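Putative polyketide synthase (Brevibacillus brevis, PDB 5HU7) probably dehydrates beta-hydroxyacyl intermediates during polyketide chain assembly, through a dehydratase domain of a trans-acyltransferase polyketide synthase. Local coordinates at residues N45-A59 / M79-D92. Sequence-based numbering, arbitrary orientation.
Sequences NGQRFFPLIAYLEMA and MSHVATDDPLLVGD
Y55 meets T84 and L88 at the buried heart of this contact. T84 CG2 lies 4.0 Å from the centroid of the Y55 ring in a CH-pi contact, while F50 CD2 stands over the centre of the opposite face. The phenol oxygen emerges at the ring edge and accepts the backbone N-H of L88, with L88 N 2.9 Å from Y55 OH and an N-H...O angle of 168°, which ties the phenol end of the ring to the backbone at L88. T84 OG1 is itself bonded to S128 OG. With CG anti to its backbone N (chi1 -168°), F50 turns inward and takes L88 CD2 over a face, while V90 CG1 comes within 3.8 Å of F50 CD1. The Y55-T84 contact belongs to the hotdog fold of dehydratase domains, in which a central helix, here 52-65, lies against a curved antiparallel sheet that includes strand 76-84; farther along the helix, L56 CD2 meets V82 CG1 and A59 CB meets M79 CE. Ahead of the helix, the two chains pair as a short antiparallel ribbon: R48 and V90 exchange two backbone bonds, and F50 N donates to L88 O at 2.7 Å. The solvent side is shallower: exposed F49 lies side by side with P87 and L89, its ring not enclosed between them, and at the ribbon's end the side chains of Q47 and D92 meet obliquely.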
loop_
_atom_site.group_PDB
_atom_site.type_symbol
_atom_site.label_atom_id
_atom_site.label_comp_id
_atom_site.label_asym_id
_atom_site.label_seq_id
_atom_site.Cartn_x
_atom_site.Cartn_y
_atom_site.Cartn_z
ATOM N N ASN A 45 8.513 -3.986 27.600
ATOM C CA ASN A 45 8.806 -5.112 26.732
ATOM C C ASN A 45 10.117 -5.861 27.070
ATOM O O ASN A 45 10.698 -5.665 28.127
ATOM C CB ASN A 45 8.753 -4.615 25.239
ATOM C CG ASN A 45 9.925 -3.856 24.636
ATOM O OD1 ASN A 45 11.094 -4.240 24.756
ATOM N ND2 ASN A 45 9.610 -2.888 23.771
ATOM N N GLY A 46 10.411 -6.846 26.245
ATOM C CA GLY A 46 11.567 -7.734 26.208
ATOM C C GLY A 46 11.271 -8.832 25.188
ATOM O O GLY A 46 10.165 -8.845 24.601
ATOM N N GLN A 47 12.241 -9.747 24.915
ATOM C CA GLN A 47 11.943 -10.712 23.873
ATOM C C GLN A 47 10.779 -11.621 24.240
ATOM O O GLN A 47 10.649 -12.040 25.392
ATOM C CB GLN A 47 13.153 -11.573 23.497
ATOM C CG GLN A 47 12.975 -12.231 22.123
ATOM C CD GLN A 47 14.239 -12.835 21.576
ATOM O OE1 GLN A 47 14.673 -12.505 20.459
ATOM N NE2 GLN A 47 14.788 -13.820 22.276
ATOM N N ARG A 48 9.981 -11.973 23.229
ATOM C CA ARG A 48 8.823 -12.831 23.402
ATOM C C ARG A 48 8.204 -13.238 22.073
ATOM O O ARG A 48 8.452 -12.637 21.053
ATOM C CB ARG A 48 7.759 -12.157 24.293
ATOM C CG ARG A 48 7.206 -10.872 23.732
ATOM C CD ARG A 48 6.343 -10.219 24.756
ATOM N NE ARG A 48 5.712 -8.990 24.296
ATOM C CZ ARG A 48 6.350 -7.844 24.089
ATOM N NH1 ARG A 48 7.665 -7.763 24.260
ATOM N NH2 ARG A 48 5.682 -6.772 23.692
ATOM N N PHE A 49 7.361 -14.228 22.125
ATOM C CA PHE A 49 6.668 -14.782 20.966
ATOM C C PHE A 49 5.602 -13.825 20.507
ATOM O O PHE A 49 4.901 -13.251 21.343
ATOM C CB PHE A 49 5.992 -16.130 21.326
ATOM C CG PHE A 49 6.943 -17.243 21.696
ATOM C CD1 PHE A 49 8.000 -17.583 20.855
ATOM C CD2 PHE A 49 6.773 -17.963 22.872
ATOM C CE1 PHE A 49 8.895 -18.606 21.206
ATOM C CE2 PHE A 49 7.670 -18.976 23.221
ATOM C CZ PHE A 49 8.736 -19.280 22.389
ATOM N N PHE A 50 5.450 -13.666 19.182
ATOM C CA PHE A 50 4.369 -12.856 18.611
ATOM C C PHE A 50 3.044 -13.480 19.063
ATOM O O PHE A 50 2.936 -14.698 19.026
ATOM C CB PHE A 50 4.436 -12.868 17.077
ATOM C CG PHE A 50 3.565 -11.850 16.378
ATOM C CD1 PHE A 50 3.882 -10.497 16.419
ATOM C CD2 PHE A 50 2.540 -12.251 15.538
ATOM C CE1 PHE A 50 3.122 -9.563 15.734
ATOM C CE2 PHE A 50 1.818 -11.319 14.793
ATOM C CZ PHE A 50 2.103 -9.985 14.902
ATOM N N PRO A 51 2.044 -12.711 19.528
ATOM C CA PRO A 51 0.789 -13.338 19.974
ATOM C C PRO A 51 0.111 -14.214 18.920
ATOM O O PRO A 51 0.084 -13.852 17.754
ATOM C CB PRO A 51 -0.085 -12.151 20.374
ATOM C CG PRO A 51 0.804 -11.036 20.549
ATOM C CD PRO A 51 2.009 -11.244 19.704
ATOM N N LEU A 52 -0.417 -15.367 19.335
ATOM C CA LEU A 52 -1.097 -16.345 18.466
ATOM C C LEU A 52 -2.206 -15.715 17.575
ATOM O O LEU A 52 -2.118 -15.777 16.345
ATOM C CB LEU A 52 -1.635 -17.527 19.317
ATOM C CG LEU A 52 -0.594 -18.426 20.026
ATOM C CD1 LEU A 52 -1.224 -19.498 20.979
ATOM C CD2 LEU A 52 0.371 -19.023 19.070
ATOM N N ILE A 53 -3.213 -15.084 18.188
ATOM C CA ILE A 53 -4.288 -14.383 17.455
ATOM C C ILE A 53 -3.798 -13.274 16.525
ATOM O O ILE A 53 -4.474 -12.950 15.548
ATOM C CB ILE A 53 -5.387 -13.831 18.400
ATOM C CG1 ILE A 53 -4.741 -12.935 19.525
ATOM C CG2 ILE A 53 -6.226 -15.009 18.943
ATOM C CD1 ILE A 53 -5.662 -12.117 20.286
ATOM N N ALA A 54 -2.648 -12.694 16.817
ATOM C CA ALA A 54 -2.128 -11.635 15.979
ATOM C C ALA A 54 -1.804 -12.153 14.580
ATOM O O ALA A 54 -2.022 -11.436 13.610
ATOM C CB ALA A 54 -0.916 -11.007 16.611
ATOM N N TYR A 55 -1.398 -13.445 14.463
ATOM C CA TYR A 55 -1.130 -14.069 13.173
ATOM C C TYR A 55 -2.407 -14.207 12.355
ATOM O O TYR A 55 -2.369 -14.033 11.142
ATOM C CB TYR A 55 -0.542 -15.474 13.369
ATOM C CG TYR A 55 0.851 -15.515 13.953
ATOM C CD1 TYR A 55 1.970 -15.256 13.159
ATOM C CD2 TYR A 55 1.062 -15.939 15.254
ATOM C CE1 TYR A 55 3.266 -15.427 13.659
ATOM C CE2 TYR A 55 2.347 -16.085 15.770
ATOM C CZ TYR A 55 3.445 -15.868 14.957
ATOM O OH TYR A 55 4.705 -16.044 15.447
ATOM N N LEU A 56 -3.533 -14.528 13.007
ATOM C CA LEU A 56 -4.808 -14.705 12.325
ATOM C C LEU A 56 -5.401 -13.395 11.893
ATOM O O LEU A 56 -5.921 -13.274 10.784
ATOM C CB LEU A 56 -5.779 -15.434 13.232
ATOM C CG LEU A 56 -5.340 -16.820 13.745
ATOM C CD1 LEU A 56 -6.351 -17.330 14.758
ATOM C CD2 LEU A 56 -5.178 -17.787 12.626
ATOM N N GLU A 57 -5.355 -12.425 12.786
ATOM C CA GLU A 57 -5.824 -11.050 12.556
ATOM C C GLU A 57 -5.032 -10.355 11.418
ATOM O O GLU A 57 -5.642 -9.731 10.559
ATOM C CB GLU A 57 -5.723 -10.251 13.864
ATOM C CG GLU A 57 -6.281 -8.852 13.831
ATOM C CD GLU A 57 -7.691 -8.717 13.308
ATOM O OE1 GLU A 57 -8.516 -9.597 13.620
ATOM O OE2 GLU A 57 -7.974 -7.754 12.559
ATOM N N MET A 58 -3.694 -10.512 11.401
ATOM C CA MET A 58 -2.821 -9.958 10.353
ATOM C C MET A 58 -3.142 -10.582 8.984
ATOM O O MET A 58 -3.307 -9.873 8.009
ATOM C CB MET A 58 -1.337 -10.166 10.695
ATOM C CG MET A 58 -0.419 -9.275 9.905
ATOM S SD MET A 58 1.354 -9.651 10.021
ATOM C CE MET A 58 1.635 -9.384 11.600
ATOM N N ALA A 59 -3.242 -11.907 8.928
ATOM C CA ALA A 59 -3.577 -12.649 7.709
ATOM C C ALA A 59 -4.950 -12.269 7.163
ATOM O O ALA A 59 -5.110 -12.110 5.951
ATOM C CB ALA A 59 -3.553 -14.127 8.008
ATOM N N MET A 79 -10.631 -19.423 6.807
ATOM C CA MET A 79 -9.207 -19.719 6.762
ATOM C C MET A 79 -9.084 -21.204 7.105
ATOM O O MET A 79 -9.756 -21.655 7.999
ATOM C CB MET A 79 -8.402 -18.866 7.711
ATOM C CG MET A 79 -8.665 -17.383 7.552
ATOM S SD MET A 79 -7.763 -16.320 8.732
ATOM C CE MET A 79 -6.189 -16.866 8.490
ATOM N N SER A 80 -8.303 -21.967 6.347
ATOM C CA SER A 80 -8.146 -23.417 6.514
ATOM C C SER A 80 -6.666 -23.775 6.556
ATOM O O SER A 80 -5.875 -23.077 5.944
ATOM C CB SER A 80 -8.757 -24.146 5.317
ATOM O OG SER A 80 -10.159 -24.009 5.292
ATOM N N HIS A 81 -6.322 -24.882 7.224
ATOM C CA HIS A 81 -4.963 -25.432 7.272
ATOM C C HIS A 81 -3.917 -24.429 7.716
ATOM O O HIS A 81 -2.854 -24.332 7.123
ATOM C CB HIS A 81 -4.593 -26.029 5.911
ATOM C CG HIS A 81 -5.610 -26.983 5.383
ATOM N ND1 HIS A 81 -5.999 -28.094 6.109
ATOM C CD2 HIS A 81 -6.320 -26.942 4.226
ATOM C CE1 HIS A 81 -6.903 -28.716 5.361
ATOM N NE2 HIS A 81 -7.146 -28.044 4.229
ATOM N N VAL A 82 -4.244 -23.649 8.730
ATOM C CA VAL A 82 -3.344 -22.629 9.273
ATOM C C VAL A 82 -2.287 -23.297 10.155
ATOM O O VAL A 82 -2.597 -24.189 10.944
ATOM C CB VAL A 82 -4.115 -21.533 10.042
ATOM C CG1 VAL A 82 -3.160 -20.526 10.662
ATOM C CG2 VAL A 82 -5.142 -20.831 9.142
ATOM N N ALA A 83 -1.040 -22.852 10.025
ATOM C CA ALA A 83 0.068 -23.431 10.792
ATOM C C ALA A 83 1.123 -22.400 11.074
ATOM O O ALA A 83 1.580 -21.753 10.154
ATOM C CB ALA A 83 0.660 -24.610 10.022
ATOM N N THR A 84 1.408 -22.157 12.367
ATOM C CA THR A 84 2.497 -21.302 12.822
ATOM C C THR A 84 3.550 -22.255 13.334
ATOM O O THR A 84 3.409 -22.731 14.448
ATOM C CB THR A 84 2.040 -20.271 13.858
ATOM O OG1 THR A 84 1.168 -19.336 13.199
ATOM C CG2 THR A 84 3.216 -19.535 14.504
ATOM N N ASP A 85 4.565 -22.552 12.509
ATOM C CA ASP A 85 5.643 -23.527 12.762
ATOM C C ASP A 85 6.910 -22.921 13.375
ATOM O O ASP A 85 7.591 -23.606 14.139
ATOM C CB ASP A 85 6.081 -24.224 11.419
ATOM C CG ASP A 85 5.768 -23.488 10.087
ATOM O OD1 ASP A 85 4.617 -23.045 9.900
ATOM O OD2 ASP A 85 6.727 -23.247 9.303
ATOM N N ASP A 86 7.303 -21.725 12.908
ATOM C CA ASP A 86 8.536 -21.066 13.347
ATOM C C ASP A 86 8.138 -19.740 13.948
ATOM O O ASP A 86 7.854 -18.819 13.205
ATOM C CB ASP A 86 9.488 -20.907 12.150
ATOM C CG ASP A 86 10.952 -20.712 12.524
ATOM O OD1 ASP A 86 11.232 -20.373 13.701
ATOM O OD2 ASP A 86 11.816 -20.935 11.653
ATOM N N PRO A 87 8.047 -19.623 15.296
ATOM C CA PRO A 87 7.539 -18.375 15.890
ATOM C C PRO A 87 8.339 -17.099 15.622
ATOM O O PRO A 87 9.575 -17.079 15.686
ATOM C CB PRO A 87 7.506 -18.679 17.397
ATOM C CG PRO A 87 7.537 -20.125 17.505
ATOM C CD PRO A 87 8.293 -20.644 16.335
ATOM N N LEU A 88 7.600 -16.019 15.374
ATOM C CA LEU A 88 8.154 -14.689 15.203
ATOM C C LEU A 88 8.415 -14.158 16.619
ATOM O O LEU A 88 7.536 -14.231 17.494
ATOM C CB LEU A 88 7.147 -13.789 14.451
ATOM C CG LEU A 88 7.418 -12.287 14.393
ATOM C CD1 LEU A 88 8.734 -11.969 13.695
ATOM C CD2 LEU A 88 6.277 -11.576 13.708
ATOM N N LEU A 89 9.637 -13.672 16.848
ATOM C CA LEU A 89 10.038 -13.114 18.121
ATOM C C LEU A 89 10.044 -11.613 17.991
ATOM O O LEU A 89 10.584 -11.092 17.041
ATOM C CB LEU A 89 11.435 -13.596 18.539
ATOM C CG LEU A 89 11.589 -15.088 18.833
ATOM C CD1 LEU A 89 12.944 -15.366 19.435
ATOM C CD2 LEU A 89 10.545 -15.571 19.780
ATOM N N VAL A 90 9.447 -10.930 18.957
ATOM C CA VAL A 90 9.364 -9.476 18.974
ATOM C C VAL A 90 9.809 -8.949 20.340
ATOM O O VAL A 90 9.893 -9.715 21.291
ATOM C CB VAL A 90 7.937 -9.003 18.629
ATOM C CG1 VAL A 90 7.495 -9.566 17.275
ATOM C CG2 VAL A 90 6.947 -9.375 19.739
ATOM N N GLY A 91 10.096 -7.653 20.407
ATOM C CA GLY A 91 10.483 -6.972 21.635
ATOM C C GLY A 91 11.961 -6.929 21.934
ATOM O O GLY A 91 12.336 -6.256 22.877
ATOM N N ASP A 92 12.809 -7.616 21.148
ATOM C CA ASP A 92 14.270 -7.632 21.308
ATOM C C ASP A 92 14.816 -6.555 20.353
ATOM O O ASP A 92 15.364 -5.559 20.802
ATOM C CB ASP A 92 14.820 -9.037 20.968
ATOM C CG ASP A 92 16.312 -9.325 21.150
ATOM O OD1 ASP A 92 17.138 -8.468 20.800
ATOM O OD2 ASP A 92 16.650 -10.458 21.493
#